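Local coordinates for protein glutathione S-transferase (Cupriavidus metallidurans, PDB 4MK3) that probably transfers glutathione to electrophilic substrates and is seen here with glutathione sulfinic acid bound, at residues T168-T173 against V206-K211. Residues are numbered along the deposited sequence; the frame is centred on the assembly and turned at random. Where two conformers were deposited one is given.
Sequences TWCTGT and VAFQEK
Lys211 NZ donates a hydrogen bond of 2.9 Å to Thr168 O. It reaches the oxygen from well above the carbonyl plane, with a C=O...N angle of 123°. Lys211 NZ also lies over the six-membered ring of Trp169, 3.9 Å from its centroid and 13° off the normal, a cation-pi contact. Lys211 CE rests on the same face as a CH-pi partner, 3.7 Å from Trp169 CH2. The lysine leaves the helix with CG anti to the backbone N, then bends at chi3 (63°), which lets its end lie across the indole. Residues 169-172 form a type I beta turn, in the loop that precedes helix 177-192 of the all-helical C-terminal domain of the GST fold. The contact ties this loop to helix 203-212. Asp179 takes the Cys170 N-H, and Tyr175 meets the indole edge-to-face. Phe208 CE2 abuts the edge of the indole, 3.9 Å from Trp169 CE3, the two side chains crossing at about a right angle. A leucine in place of Trp169 would probably cost the lysine its cation-pi partner and leave Phe208 less tightly packed. Cys170 SG approaches the Phe208 ring obliquely, 5.2 Å from its centroid.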
ATOM      1  N   THR A 168       5.471  13.624 -21.956  1.00 15.21           N
ATOM      2  CA  THR A 168       4.569  14.669 -21.462  1.00 14.94           C
ATOM      3  C   THR A 168       4.011  14.359 -20.098  1.00 16.33           C
ATOM      4  O   THR A 168       4.055  15.202 -19.186  1.00 16.42           O
ATOM      5  CB  THR A 168       3.442  14.900 -22.508  1.00 16.39           C
ATOM      6  OG1 THR A 168       4.022  15.376 -23.726  1.00 17.75           O
ATOM      7  CG2 THR A 168       2.398  15.898 -22.003  1.00 19.67           C
ATOM      8  N   TRP A 169       3.495  13.144 -19.953  1.00 14.76           N
ATOM      9  CA  TRP A 169       2.999  12.629 -18.692  1.00 14.35           C
ATOM     10  C   TRP A 169       3.663  11.285 -18.411  1.00 14.61           C
ATOM     11  O   TRP A 169       4.346  10.720 -19.251  1.00 14.66           O
ATOM     12  CB  TRP A 169       1.474  12.463 -18.733  1.00 15.53           C
ATOM     13  CG  TRP A 169       0.678  13.736 -18.871  1.00 12.76           C
ATOM     14  CD1 TRP A 169      -0.069  14.112 -19.943  1.00 17.38           C
ATOM     15  CD2 TRP A 169       0.518  14.766 -17.888  1.00 14.85           C
ATOM     16  NE1 TRP A 169      -0.687  15.307 -19.695  1.00 19.10           N
ATOM     17  CE2 TRP A 169      -0.349  15.726 -18.437  1.00 15.36           C
ATOM     18  CE3 TRP A 169       1.020  14.965 -16.599  1.00 17.00           C
ATOM     19  CZ2 TRP A 169      -0.744  16.873 -17.730  1.00 16.46           C
ATOM     20  CZ3 TRP A 169       0.628  16.104 -15.892  1.00 16.42           C
ATOM     21  CH2 TRP A 169      -0.239  17.044 -16.471  1.00 16.89           C
ATOM     22  N   CYS A 170       3.464  10.772 -17.211  1.00 13.96           N
ATOM     23  CA  CYS A 170       4.167   9.563 -16.790  1.00 15.07           C
ATOM     24  C   CYS A 170       4.047   8.408 -17.763  1.00 16.11           C
ATOM     25  O   CYS A 170       5.034   7.691 -17.980  1.00 16.76           O
ATOM     26  CB  CYS A 170       3.687   9.108 -15.418  1.00 15.45           C
ATOM     27  SG  CYS A 170       4.290  10.117 -14.047  1.00 17.90           S
ATOM     28  N   THR A 171       2.863   8.205 -18.331  1.00 14.79           N
ATOM     29  CA  THR A 171       2.637   7.120 -19.275  1.00 15.13           C
ATOM     30  C   THR A 171       2.550   7.571 -20.725  1.00 18.80           C
ATOM     31  O   THR A 171       2.173   6.784 -21.582  1.00 21.59           O
ATOM     32  CB  THR A 171       1.397   6.286 -18.936  1.00 19.63           C
ATOM     33  OG1 THR A 171       0.208   7.078 -19.100  1.00 19.05           O
ATOM     34  CG2 THR A 171       1.502   5.778 -17.501  1.00 20.65           C
ATOM     35  N   GLY A 172       2.916   8.813 -21.013  1.00 13.98           N
ATOM     36  CA  GLY A 172       2.962   9.298 -22.385  1.00 14.99           C
ATOM     37  C   GLY A 172       2.021  10.471 -22.655  1.00 15.75           C
ATOM     38  O   GLY A 172       2.193  11.550 -22.114  1.00 16.21           O
ATOM     39  N   THR A 173       0.998  10.240 -23.473  1.00 15.38           N
ATOM     40  CA  THR A 173       0.130  11.311 -23.951  1.00 16.38           C
ATOM     41  C   THR A 173      -0.886  11.796 -22.925  1.00 16.41           C
ATOM     42  O   THR A 173      -1.326  12.935 -23.016  1.00 17.73           O
ATOM     43  CB  THR A 173      -0.679  10.877 -25.198  1.00 17.73           C
ATOM     44  OG1 THR A 173      -1.377   9.663 -24.908  1.00 19.81           O
ATOM     45  CG2 THR A 173       0.230  10.622 -26.392  1.00 17.72           C
ATOM     46  N   VAL A 206      10.868  18.781 -12.409  1.00 18.15           N
ATOM     47  CA  VAL A 206      10.527  20.188 -12.222  1.00 18.97           C
ATOM     48  C   VAL A 206       9.509  20.643 -13.274  1.00 19.56           C
ATOM     49  O   VAL A 206       8.510  21.288 -12.946  1.00 19.71           O
ATOM     50  CB  VAL A 206      11.765  21.072 -12.241  1.00 23.01           C
ATOM     51  CG1 VAL A 206      11.389  22.541 -12.165  1.00 24.01           C
ATOM     52  CG2 VAL A 206      12.676  20.683 -11.095  1.00 22.16           C
ATOM     53  N   ALA A 207       9.743  20.290 -14.537  1.00 18.63           N
ATOM     54  CA  ALA A 207       8.833  20.701 -15.596  1.00 19.39           C
ATOM     55  C   ALA A 207       7.458  20.056 -15.395  1.00 16.87           C
ATOM     56  O   ALA A 207       6.419  20.692 -15.576  1.00 20.16           O
ATOM     57  CB  ALA A 207       9.427  20.337 -16.957  1.00 20.96           C
ATOM     58  N   PHE A 208       7.469  18.787 -15.023  1.00 16.12           N
ATOM     59  CA  PHE A 208       6.241  18.065 -14.706  1.00 16.02           C
ATOM     60  C   PHE A 208       5.477  18.759 -13.602  1.00 16.49           C
ATOM     61  O   PHE A 208       4.278  18.990 -13.723  1.00 17.08           O
ATOM     62  CB  PHE A 208       6.602  16.626 -14.315  1.00 15.48           C
ATOM     63  CG  PHE A 208       5.494  15.868 -13.641  1.00 14.27           C
ATOM     64  CD1 PHE A 208       5.333  15.920 -12.268  1.00 15.08           C
ATOM     65  CD2 PHE A 208       4.645  15.079 -14.382  1.00 16.15           C
ATOM     66  CE1 PHE A 208       4.340  15.216 -11.647  1.00 14.45           C
ATOM     67  CE2 PHE A 208       3.606  14.380 -13.744  1.00 15.96           C
ATOM     68  CZ  PHE A 208       3.467  14.460 -12.393  1.00 14.53           C
ATOM     69  N   GLN A 209       6.171  19.105 -12.521  1.00 17.04           N
ATOM     70  CA  GLN A 209       5.469  19.646 -11.363  1.00 15.86           C
ATOM     71  C   GLN A 209       4.920  21.038 -11.645  1.00 16.69           C
ATOM     72  O   GLN A 209       3.832  21.402 -11.179  1.00 17.31           O
ATOM     73  CB  GLN A 209       6.379  19.657 -10.129  1.00 16.42           C
ATOM     74  CG  GLN A 209       5.597  19.862  -8.829  1.00 16.21           C
ATOM     75  CD  GLN A 209       4.731  18.677  -8.456  1.00 16.71           C
ATOM     76  OE1 GLN A 209       4.835  17.603  -9.029  1.00 16.22           O
ATOM     77  NE2 GLN A 209       3.841  18.879  -7.502  1.00 16.69           N
ATOM     78  N   GLU A 210       5.659  21.820 -12.415  0.56 18.32           N
ATOM     79  CA  GLU A 210       5.215  23.161 -12.781  0.56 18.80           C
ATOM     80  C   GLU A 210       3.907  23.103 -13.552  0.56 20.29           C
ATOM     81  O   GLU A 210       3.030  23.955 -13.384  0.56 22.37           O
ATOM     82  CB  GLU A 210       6.295  23.866 -13.599  0.56 23.19           C
ATOM     83  CG  GLU A 210       7.481  24.318 -12.761  0.56 27.82           C
ATOM     84  CD  GLU A 210       8.438  25.213 -13.528  0.56 33.14           C
ATOM     85  OE1 GLU A 210       9.447  25.646 -12.931  0.56 38.76           O
ATOM     86  OE2 GLU A 210       8.173  25.485 -14.719  0.56 36.91           O
ATOM     87  N   LYS A 211       3.758  22.078 -14.375  1.00 18.15           N
ATOM     88  CA  LYS A 211       2.533  21.892 -15.137  1.00 18.98           C
ATOM     89  C   LYS A 211       1.392  21.376 -14.261  1.00 18.08           C
ATOM     90  O   LYS A 211       0.274  21.895 -14.281  1.00 19.22           O
ATOM     91  CB  LYS A 211       2.802  20.908 -16.269  1.00 20.90           C
ATOM     92  CG  LYS A 211       1.619  20.625 -17.127  1.00 25.03           C
ATOM     93  CD  LYS A 211       2.048  19.899 -18.394  1.00 24.55           C
ATOM     94  CE  LYS A 211       2.667  18.543 -18.093  1.00 22.19           C
ATOM     95  NZ  LYS A 211       2.730  17.756 -19.356  1.00 25.53           N
TER